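Local coordinates for protein phosphoglycerate kinase (Coxiella burnetii, PDB 4NG4) that catalyses the reversible transfer of a phosphate between ATP and 3-phosphoglycerate in glycolysis, with the two substrates held on separate lobes, at residues F147-D150 / T154-R157; I320-P325 / Q336-L341; V328-A333 / G356-A361. All coordinates share one frame; numbering follows the deposited sequence.

Contact 1 of 3, residues F147-D150 / T154-R157; sequences FVMD and TAHR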
loop_
_atom_site.group_PDB
_atom_site.type_symbol
_atom_site.label_atom_id
_atom_site.label_comp_id
_atom_site.label_asym_id
_atom_site.label_seq_id
_atom_site.Cartn_x
_atom_site.Cartn_y
_atom_site.Cartn_z
ATOM N N PHE A 147 12.752 7.988 -19.186
ATOM C CA PHE A 147 11.592 7.329 -18.587
ATOM C C PHE A 147 11.532 7.636 -17.102
ATOM O O PHE A 147 12.532 7.488 -16.402
ATOM C CB PHE A 147 11.660 5.817 -18.790
ATOM C CG PHE A 147 10.523 5.067 -18.144
ATOM C CD1 PHE A 147 9.210 5.332 -18.504
ATOM C CD2 PHE A 147 10.764 4.100 -17.175
ATOM C CE1 PHE A 147 8.161 4.651 -17.931
ATOM C CE2 PHE A 147 9.715 3.418 -16.586
ATOM C CZ PHE A 147 8.409 3.694 -16.969
ATOM N N VAL A 148 10.354 8.044 -16.632
ATOM C CA VAL A 148 10.136 8.361 -15.228
ATOM C C VAL A 148 9.082 7.419 -14.642
ATOM O O VAL A 148 7.893 7.555 -14.950
ATOM C CB VAL A 148 9.674 9.816 -15.061
ATOM C CG1 VAL A 148 9.585 10.175 -13.598
ATOM C CG2 VAL A 148 10.628 10.738 -15.752
ATOM N N MET A 149 9.521 6.459 -13.824
ATOM C CA MET A 149 8.606 5.584 -13.098
ATOM C C MET A 149 8.099 6.319 -11.881
ATOM O O MET A 149 8.798 6.420 -10.876
ATOM C CB MET A 149 9.283 4.273 -12.675
ATOM C CG MET A 149 8.370 3.289 -11.902
ATOM S SD MET A 149 6.720 3.110 -12.609
ATOM C CE MET A 149 6.233 1.508 -11.987
ATOM N N ASP A 150 6.869 6.809 -11.976
ATOM C CA ASP A 150 6.233 7.561 -10.910
ATOM C C ASP A 150 4.976 6.831 -10.432
ATOM O O ASP A 150 3.995 7.480 -10.079
ATOM C CB ASP A 150 5.883 8.949 -11.447
ATOM C CG ASP A 150 5.504 9.933 -10.362
ATOM O OD1 ASP A 150 6.199 9.988 -9.315
ATOM O OD2 ASP A 150 4.510 10.671 -10.572
ATOM N N THR A 154 2.037 0.262 -8.797
ATOM C CA THR A 154 2.228 -0.710 -9.873
ATOM C C THR A 154 3.608 -1.401 -9.829
ATOM O O THR A 154 3.807 -2.421 -10.503
ATOM C CB THR A 154 2.038 -0.012 -11.257
ATOM O OG1 THR A 154 3.112 0.904 -11.512
ATOM C CG2 THR A 154 0.738 0.771 -11.287
ATOM N N ALA A 155 4.537 -0.855 -9.034
ATOM C CA ALA A 155 5.945 -1.281 -9.028
ATOM C C ALA A 155 6.217 -2.723 -8.612
ATOM O O ALA A 155 7.335 -3.227 -8.848
ATOM C CB ALA A 155 6.763 -0.363 -8.133
ATOM N N HIS A 156 5.221 -3.362 -7.991
ATOM C CA HIS A 156 5.389 -4.694 -7.428
ATOM C C HIS A 156 5.176 -5.827 -8.436
ATOM O O HIS A 156 5.327 -7.006 -8.092
ATOM C CB HIS A 156 4.501 -4.867 -6.184
ATOM C CG HIS A 156 3.027 -4.930 -6.468
ATOM N ND1 HIS A 156 2.370 -3.991 -7.236
ATOM C CD2 HIS A 156 2.079 -5.806 -6.051
ATOM C CE1 HIS A 156 1.085 -4.293 -7.296
ATOM N NE2 HIS A 156 0.881 -5.393 -6.589
ATOM N N ARG A 157 4.844 -5.466 -9.672
ATOM C CA ARG A 157 4.701 -6.429 -10.766
ATOM C C ARG A 157 5.528 -6.011 -11.960
ATOM O O ARG A 157 5.715 -4.825 -12.218
ATOM C CB ARG A 157 3.234 -6.561 -11.195
ATOM C CG ARG A 157 2.318 -7.045 -10.091
ATOM C CD ARG A 157 2.593 -8.515 -9.731
ATOM N NE ARG A 157 2.256 -8.798 -8.342
ATOM C CZ ARG A 157 1.025 -8.710 -7.831
ATOM N NH1 ARG A 157 -0.017 -8.336 -8.583
ATOM N NH2 ARG A 157 0.830 -8.989 -6.544
#

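Contact 2 of 3, residues I320-P325 / Q336-L341; sequences IVWNGP and QGTRAL. With MG (magnesium ion), chain D; ADP (adenosine-5'-diphosphate), chain E.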
loop_
_atom_site.group_PDB
_atom_site.type_symbol
_atom_site.label_atom_id
_atom_site.label_comp_id
_atom_site.label_asym_id
_atom_site.label_seq_id
_atom_site.Cartn_x
_atom_site.Cartn_y
_atom_site.Cartn_z
ATOM N N ILE A 320 5.903 4.467 14.074
ATOM C CA ILE A 320 4.817 3.477 14.057
ATOM C C ILE A 320 4.447 3.030 12.631
ATOM O O ILE A 320 4.346 3.847 11.719
ATOM C CB ILE A 320 3.562 4.016 14.757
ATOM C CG1 ILE A 320 3.867 4.385 16.222
ATOM C CG2 ILE A 320 2.454 2.992 14.684
ATOM C CD1 ILE A 320 2.701 5.012 16.973
ATOM N N VAL A 321 4.250 1.725 12.444
ATOM C CA VAL A 321 3.831 1.180 11.146
ATOM C C VAL A 321 2.596 0.323 11.395
ATOM O O VAL A 321 2.675 -0.640 12.119
ATOM C CB VAL A 321 4.959 0.335 10.481
ATOM C CG1 VAL A 321 4.533 -0.167 9.129
ATOM C CG2 VAL A 321 6.221 1.150 10.324
ATOM N N TRP A 322 1.456 0.670 10.813
ATOM C CA TRP A 322 0.205 -0.009 11.159
ATOM C C TRP A 322 -0.610 -0.431 9.929
ATOM O O TRP A 322 -1.008 0.401 9.124
ATOM C CB TRP A 322 -0.618 0.880 12.077
ATOM C CG TRP A 322 -2.029 0.452 12.262
ATOM C CD1 TRP A 322 -2.509 -0.829 12.317
ATOM C CD2 TRP A 322 -3.158 1.305 12.433
ATOM N NE1 TRP A 322 -3.872 -0.816 12.492
ATOM C CE2 TRP A 322 -4.290 0.484 12.573
ATOM C CE3 TRP A 322 -3.325 2.684 12.466
ATOM C CZ2 TRP A 322 -5.568 1.003 12.746
ATOM C CZ3 TRP A 322 -4.600 3.195 12.632
ATOM C CH2 TRP A 322 -5.702 2.357 12.764
ATOM N N ASN A 323 -0.846 -1.740 9.824
ATOM C CA ASN A 323 -1.561 -2.361 8.734
ATOM C C ASN A 323 -2.552 -3.369 9.263
ATOM O O ASN A 323 -2.177 -4.489 9.602
ATOM C CB ASN A 323 -0.582 -3.086 7.822
ATOM C CG ASN A 323 -1.280 -4.001 6.827
ATOM O OD1 ASN A 323 -0.850 -5.136 6.605
ATOM N ND2 ASN A 323 -2.373 -3.521 6.241
ATOM N N GLY A 324 -3.814 -2.976 9.339
ATOM C CA GLY A 324 -4.887 -3.900 9.692
ATOM C C GLY A 324 -5.624 -3.536 10.969
ATOM O O GLY A 324 -5.003 -3.331 12.025
ATOM N N PRO A 325 -6.962 -3.469 10.898
ATOM C CA PRO A 325 -7.757 -3.194 12.100
ATOM C C PRO A 325 -7.729 -4.384 13.063
ATOM O O PRO A 325 -7.645 -5.543 12.621
ATOM C CB PRO A 325 -9.155 -2.981 11.552
ATOM C CG PRO A 325 -9.206 -3.861 10.332
ATOM C CD PRO A 325 -7.802 -3.914 9.772
ATOM N N GLN A 336 -14.514 -0.393 19.416
ATOM C CA GLN A 336 -13.860 0.411 20.451
ATOM C C GLN A 336 -12.353 0.162 20.425
ATOM O O GLN A 336 -11.572 1.102 20.543
ATOM C CB GLN A 336 -14.483 0.169 21.851
ATOM C CG GLN A 336 -14.353 1.367 22.860
ATOM C CD GLN A 336 -15.572 1.534 23.828
ATOM O OE1 GLN A 336 -16.654 0.956 23.611
ATOM N NE2 GLN A 336 -15.395 2.350 24.880
ATOM N N GLY A 337 -11.949 -1.084 20.226
ATOM C CA GLY A 337 -10.518 -1.421 20.161
ATOM C C GLY A 337 -9.725 -0.712 19.068
ATOM O O GLY A 337 -8.618 -0.202 19.310
ATOM N N THR A 338 -10.301 -0.663 17.871
ATOM C CA THR A 338 -9.609 -0.147 16.698
ATOM C C THR A 338 -9.606 1.374 16.709
ATOM O O THR A 338 -8.625 1.981 16.323
ATOM C CB THR A 338 -10.216 -0.700 15.411
ATOM O OG1 THR A 338 -10.187 -2.127 15.480
ATOM C CG2 THR A 338 -9.446 -0.232 14.176
ATOM N N ARG A 339 -10.688 1.994 17.161
ATOM C CA ARG A 339 -10.692 3.448 17.374
ATOM C C ARG A 339 -9.637 3.847 18.412
ATOM O O ARG A 339 -8.764 4.659 18.139
ATOM C CB ARG A 339 -12.064 3.929 17.845
ATOM C CG ARG A 339 -12.265 5.444 17.731
ATOM C CD ARG A 339 -13.393 5.922 18.633
ATOM N NE ARG A 339 -14.449 4.903 18.711
ATOM C CZ ARG A 339 -15.477 4.799 17.872
ATOM N NH1 ARG A 339 -15.642 5.672 16.871
ATOM N NH2 ARG A 339 -16.353 3.816 18.045
ATOM N N ALA A 340 -9.720 3.243 19.593
ATOM C CA ALA A 340 -8.766 3.485 20.666
ATOM C C ALA A 340 -7.365 3.509 20.111
ATOM O O ALA A 340 -6.605 4.421 20.377
ATOM C CB ALA A 340 -8.880 2.413 21.726
ATOM N N LEU A 341 -7.040 2.485 19.332
ATOM C CA LEU A 341 -5.723 2.356 18.734
ATOM C C LEU A 341 -5.478 3.516 17.786
ATOM O O LEU A 341 -4.447 4.182 17.863
ATOM C CB LEU A 341 -5.598 1.021 17.996
ATOM C CG LEU A 341 -4.273 0.777 17.254
ATOM C CD1 LEU A 341 -3.137 0.491 18.233
ATOM C CD2 LEU A 341 -4.427 -0.366 16.252
HETATM MG MG MG D . -12.080 -2.821 16.729
HETATM P PB ADP E . -6.147 -4.342 5.754
HETATM O O1B ADP E . -6.509 -3.071 6.481
HETATM O O2B ADP E . -6.938 -4.549 4.478
HETATM O O3B ADP E . -4.662 -4.578 5.619
HETATM P PA ADP E . -6.675 -7.074 6.458
HETATM O O1A ADP E . -6.901 -7.277 4.979
HETATM O O2A ADP E . -5.465 -7.723 7.077
HETATM O O3A ADP E . -6.622 -5.490 6.795
HETATM O "O5'" ADP E . -8.014 -7.617 7.194
HETATM C "C5'" ADP E . -8.909 -6.756 7.909
HETATM C "C4'" ADP E . -10.335 -7.285 7.841
HETATM O "O4'" ADP E . -10.447 -8.457 8.658
HETATM C "C3'" ADP E . -11.353 -6.259 8.341
HETATM O "O3'" ADP E . -12.307 -5.941 7.317
HETATM C "C2'" ADP E . -11.993 -6.890 9.573
HETATM O "O2'" ADP E . -13.417 -6.762 9.595
HETATM C "C1'" ADP E . -11.573 -8.361 9.543
HETATM N N9 ADP E . -11.271 -8.873 10.919
HETATM C C8 ADP E . -10.321 -8.409 11.768
HETATM N N7 ADP E . -10.346 -9.108 12.934
HETATM C C5 ADP E . -11.317 -10.039 12.848
HETATM C C6 ADP E . -11.871 -11.107 13.718
HETATM N N6 ADP E . -11.384 -11.336 14.963
HETATM N N1 ADP E . -12.888 -11.855 13.217
HETATM C C2 ADP E . -13.412 -11.665 11.982
HETATM N N3 ADP E . -12.956 -10.711 11.147
HETATM C C4 ADP E . -11.931 -9.882 11.514
#

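Contact 3 of 3, residues V328-A333 / G356-A361; sequences VFEIEA and GGDTLA. With ADP (adenosine-5'-diphosphate), chain E.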
loop_
_atom_site.group_PDB
_atom_site.type_symbol
_atom_site.label_atom_id
_atom_site.label_comp_id
_atom_site.label_asym_id
_atom_site.label_seq_id
_atom_site.Cartn_x
_atom_site.Cartn_y
_atom_site.Cartn_z
ATOM N N VAL A 328 -13.455 -6.139 14.684
ATOM C CA VAL A 328 -14.450 -6.022 13.645
ATOM C C VAL A 328 -15.048 -4.630 13.716
ATOM O O VAL A 328 -16.228 -4.446 14.041
ATOM C CB VAL A 328 -15.549 -7.093 13.797
ATOM C CG1 VAL A 328 -16.461 -7.102 12.560
ATOM C CG2 VAL A 328 -14.924 -8.479 14.030
ATOM N N PHE A 329 -14.228 -3.640 13.379
ATOM C CA PHE A 329 -14.595 -2.223 13.510
ATOM C C PHE A 329 -15.851 -1.808 12.743
ATOM O O PHE A 329 -16.448 -0.797 13.069
ATOM C CB PHE A 329 -13.435 -1.348 13.018
ATOM C CG PHE A 329 -13.357 -1.241 11.507
ATOM C CD1 PHE A 329 -12.729 -2.223 10.760
ATOM C CD2 PHE A 329 -13.941 -0.161 10.837
ATOM C CE1 PHE A 329 -12.669 -2.128 9.378
ATOM C CE2 PHE A 329 -13.877 -0.068 9.451
ATOM C CZ PHE A 329 -13.248 -1.053 8.724
ATOM N N GLU A 330 -16.210 -2.553 11.694
ATOM C CA GLU A 330 -17.345 -2.184 10.818
ATOM C C GLU A 330 -18.664 -2.185 11.570
ATOM O O GLU A 330 -19.502 -1.322 11.349
ATOM C CB GLU A 330 -17.459 -3.118 9.603
ATOM C CG GLU A 330 -16.201 -3.177 8.698
ATOM C CD GLU A 330 -15.239 -4.329 9.052
ATOM O OE1 GLU A 330 -15.376 -4.941 10.140
ATOM O OE2 GLU A 330 -14.337 -4.623 8.237
ATOM N N ILE A 331 -18.843 -3.165 12.451
ATOM C CA ILE A 331 -19.978 -3.172 13.365
ATOM C C ILE A 331 -19.546 -2.415 14.622
ATOM O O ILE A 331 -18.381 -2.466 15.005
ATOM C CB ILE A 331 -20.475 -4.616 13.660
ATOM C CG1 ILE A 331 -21.843 -4.594 14.342
ATOM C CG2 ILE A 331 -19.488 -5.369 14.487
ATOM C CD1 ILE A 331 -22.968 -4.093 13.419
ATOM N N GLU A 332 -20.490 -1.710 15.242
ATOM C CA GLU A 332 -20.190 -0.622 16.186
ATOM C C GLU A 332 -19.810 -1.080 17.584
ATOM O O GLU A 332 -19.041 -0.407 18.255
ATOM C CB GLU A 332 -21.371 0.357 16.279
ATOM C CG GLU A 332 -21.786 0.974 14.925
ATOM C CD GLU A 332 -22.822 0.137 14.118
ATOM O OE1 GLU A 332 -23.069 -1.055 14.444
ATOM O OE2 GLU A 332 -23.395 0.694 13.146
ATOM N N ALA A 333 -20.362 -2.197 18.041
ATOM C CA ALA A 333 -19.999 -2.741 19.348
ATOM C C ALA A 333 -18.528 -3.214 19.353
ATOM O O ALA A 333 -17.830 -3.158 20.375
ATOM C CB ALA A 333 -20.925 -3.884 19.711
ATOM N N GLY A 356 -3.268 -0.250 3.805
ATOM C CA GLY A 356 -4.250 -1.334 3.789
ATOM C C GLY A 356 -5.635 -0.822 3.447
ATOM O O GLY A 356 -6.048 0.236 3.916
ATOM N N GLY A 357 -6.354 -1.589 2.633
ATOM C CA GLY A 357 -7.711 -1.245 2.230
ATOM C C GLY A 357 -8.616 -1.023 3.420
ATOM O O GLY A 357 -9.202 0.040 3.566
ATOM N N ASP A 358 -8.713 -2.016 4.293
ATOM C CA ASP A 358 -9.644 -1.945 5.424
ATOM C C ASP A 358 -9.210 -0.942 6.504
ATOM O O ASP A 358 -10.056 -0.272 7.091
ATOM C CB ASP A 358 -9.883 -3.343 6.013
ATOM C CG ASP A 358 -10.732 -4.235 5.091
ATOM O OD1 ASP A 358 -11.850 -3.827 4.666
ATOM O OD2 ASP A 358 -10.277 -5.358 4.790
ATOM N N THR A 359 -7.900 -0.820 6.727
ATOM C CA THR A 359 -7.339 0.119 7.707
ATOM C C THR A 359 -7.656 1.556 7.324
ATOM O O THR A 359 -8.100 2.341 8.156
ATOM C CB THR A 359 -5.807 -0.022 7.810
ATOM O OG1 THR A 359 -5.453 -1.409 7.960
ATOM C CG2 THR A 359 -5.276 0.756 8.989
ATOM N N LEU A 360 -7.439 1.910 6.062
ATOM C CA LEU A 360 -7.878 3.213 5.575
ATOM C C LEU A 360 -9.395 3.378 5.774
ATOM O O LEU A 360 -9.859 4.453 6.148
ATOM C CB LEU A 360 -7.526 3.409 4.094
ATOM C CG LEU A 360 -6.055 3.461 3.653
ATOM C CD1 LEU A 360 -5.886 4.452 2.509
ATOM C CD2 LEU A 360 -5.088 3.787 4.791
ATOM N N ALA A 361 -10.165 2.323 5.518
ATOM C CA ALA A 361 -11.604 2.390 5.723
ATOM C C ALA A 361 -11.916 2.777 7.170
ATOM O O ALA A 361 -12.762 3.639 7.417
ATOM C CB ALA A 361 -12.255 1.074 5.357
HETATM P PB ADP E . -6.147 -4.342 5.754
HETATM O O1B ADP E . -6.509 -3.071 6.481
HETATM O O2B ADP E . -6.938 -4.549 4.478
HETATM O O3B ADP E . -4.662 -4.578 5.619
HETATM P PA ADP E . -6.675 -7.074 6.458
HETATM O O1A ADP E . -6.901 -7.277 4.979
HETATM O O2A ADP E . -5.465 -7.723 7.077
HETATM O O3A ADP E . -6.622 -5.490 6.795
HETATM O "O5'" ADP E . -8.014 -7.617 7.194
HETATM C "C5'" ADP E . -8.909 -6.756 7.909
HETATM C "C4'" ADP E . -10.335 -7.285 7.841
HETATM O "O4'" ADP E . -10.447 -8.457 8.658
HETATM C "C3'" ADP E . -11.353 -6.259 8.341
HETATM O "O3'" ADP E . -12.307 -5.941 7.317
HETATM C "C2'" ADP E . -11.993 -6.890 9.573
HETATM O "O2'" ADP E . -13.417 -6.762 9.595
HETATM C "C1'" ADP E . -11.573 -8.361 9.543
HETATM N N9 ADP E . -11.271 -8.873 10.919
HETATM C C8 ADP E . -10.321 -8.409 11.768
HETATM N N7 ADP E . -10.346 -9.108 12.934
HETATM C C5 ADP E . -11.317 -10.039 12.848
HETATM C C6 ADP E . -11.871 -11.107 13.718
HETATM N N6 ADP E . -11.384 -11.336 14.963
HETATM N N1 ADP E . -12.888 -11.855 13.217
HETATM C C2 ADP E . -13.412 -11.665 11.982
HETATM N N3 ADP E . -12.956 -10.711 11.147
HETATM C C4 ADP E . -11.931 -9.882 11.514
#

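Contact 1 of 3, residues F147-D150 / T154-R157
Met149 of strand 146-149 reaches with its terminal methyl to Thr154 and Ala155 of the following loop, and the whole contact is made by that one carbon. The apolar part is small. Met149 CE lies 4.3 Å from Ala155 CB and 4.1 Å from Ala155 CA, so the methyl rests beside the start of the loop's beta turn. The side chain leaves the strand with CG anti to the backbone N (chi1 -180°), bends at chi2 and runs out nearly straight through SD, which carries CE across to the turn. The same methyl comes at a slant to the hydroxyl oxygen of Thr154, a van der Waals approach. Helix 392-401 closes over this spot: Ala393 touches both Met149 and Ala155, while Leu397 adds to the cover of Met149.

Hydrogen bonding serves the loop side. The polar need of Thr154 OG1 is met by its hydrogen bond to Ala151 O, within the same connection, which helps to set the rotation of the threonine. Thr154 also touches His70, a predicted substrate-binding residue.

Backbone bonding shapes the loop itself. Thr154 to Arg157 form a type I turn, closed by a weak bond of 3.3 Å from Arg157 N to Thr154 O. Within the turn, His156 NE2 lies over the centre of the Arg157 guanidinium, 3.4 Å from the plane of that group.

The arrangement is that of a loop at the carboxyl end of a parallel sheet, where strand 146-149 gives way to helix 160-168. In phosphoglycerate kinases this end of the N-terminal domain carries the basic patch for 3-phosphoglycerate, to which Arg157 probably contributes.

Contact 2 of 3, residues I320-P325 / Q336-L341
Leu341 of helix 336-347 sets one methyl over the indole of Trp322, an apolar meeting between this helix and strand 319-323. Its CD2 stands 3.6 Å above the ring plane, toward the rim, and makes a CH-pi contact 4.1 Å from the centroid of the five-membered ring of Trp322. Leu341 has CG anti to its own N (chi1 177°), which points the branch at the sheet. One helical turn earlier, Thr338 CG2 comes to the indole at its edge, 4.3 Å from Trp322 CZ2. The same methyl also meets Pro325 CB at 3.8 Å, so it fills the corner where the indole edge and the proline ring meet.

Hydrogen bonding fixes the indole from the loop just after its own strand. Trp322 NE1 donates to Gly324 O at 2.8 Å and 153°; the acceptor lies near the ring plane, whereas the donor stands well above the carbonyl plane. Leu341 thus packs on a ring whose rotation is already held.

Metal and nucleotide take separate polar groups. Thr338 turns its methyl to the protein and its hydroxyl to the magnesium ion, OG1 lying 2.4 Å from the metal. Asp301 and Phe334 complete the protein part of this site, and Asp301 also accepts a hydrogen bond from Gly337 N. The ion is 12.6 Å from ADP PB, so it does not bind the beta-phosphate here. At the strand end, Asn323 ND2 gives a weak bond of 2.6 Å to ADP O3B and is also hydrogen-bonded to Gly355 O, while OD1 is bonded to Lys208.

Strand 319-323, helix 336-347 and strand 351-354 form a beta-alpha-beta unit, and the nucleotide lies at the carboxyl end of its first strand, as is usual in Rossmann-like domains.

Contact 3 of 3, residues V328-A333 / G356-A361
Phe329 pushes its ring against the first turn of helix 357-365, and this is the close-packed half of the contact. Phe329 CZ lies 3.7 Å from Asp358 O and 4.1 Å from Ala361 CB, approaching both obliquely. The ring reaches the helix because CG is placed between the backbone N and the carbonyl carbon (chi1 79°). Glu330 CG lies above one face of the same ring, offset toward its rim, so the phenyl is held between the helix and the chain of the next residue.

The other half is looser and more open to solvent. Glu330 and Asp358, both partly exposed, meet only through their carboxylates, Glu330 OE2 and Asp358 OD1 standing 4.4 Å apart as like charges. The ADP ribose lies beside them. ADP O3' donates to Glu330 OE2 at 2.6 Å, and ADP O2' lies near both oxygens of that carboxylate, without a clear choice between them. The bend of Glu330 at chi2 brings its carboxylate up to the two ribose hydroxyls.

The helix meets the other end of the nucleotide with its amino terminus. Gly356 is the N-cap, its CA 3.7 Å from ADP O3B; Asp358 N donates to ADP O2B at 3.1 Å and 165°. Thr359 N donates to ADP O1B at 2.7 Å, and Thr359 OG1 also bonds to this oxygen, its modelled length being doubtfully short.

The chemistry implies a division of labour: a carboxylate for the ribose hydroxyls, and helix amides with a threonine hydroxyl for the beta-phosphate. The positive end of the helix dipole probably favours the phosphate charge, while ADP O3', which donates to Glu330 and lies close to the Asp358 carboxylate, may ease the nearness of the two acids.

Contacts 2 and 3 build one nucleotide site: their centres are 9 Å apart, both touch ADP, and their segments alternate along the chain. Thr359 joins them, its OG1 taking a weak hydrogen bond from Gly324 N and its CG2 packing 3.7 Å from Trp322 CE2. Contact 1 belongs to the other lobe, on the opposite side of the chain's centre, about 30 Å from contact 2 and 29 Å from contact 3 between centres. Nearest atoms of contacts 1 and 3 are about 12 Å apart, and Arg157 CZ lies 16.0 Å from ADP PB. This separation is consistent with an open form, in which the lobes must close for phosphate transfer.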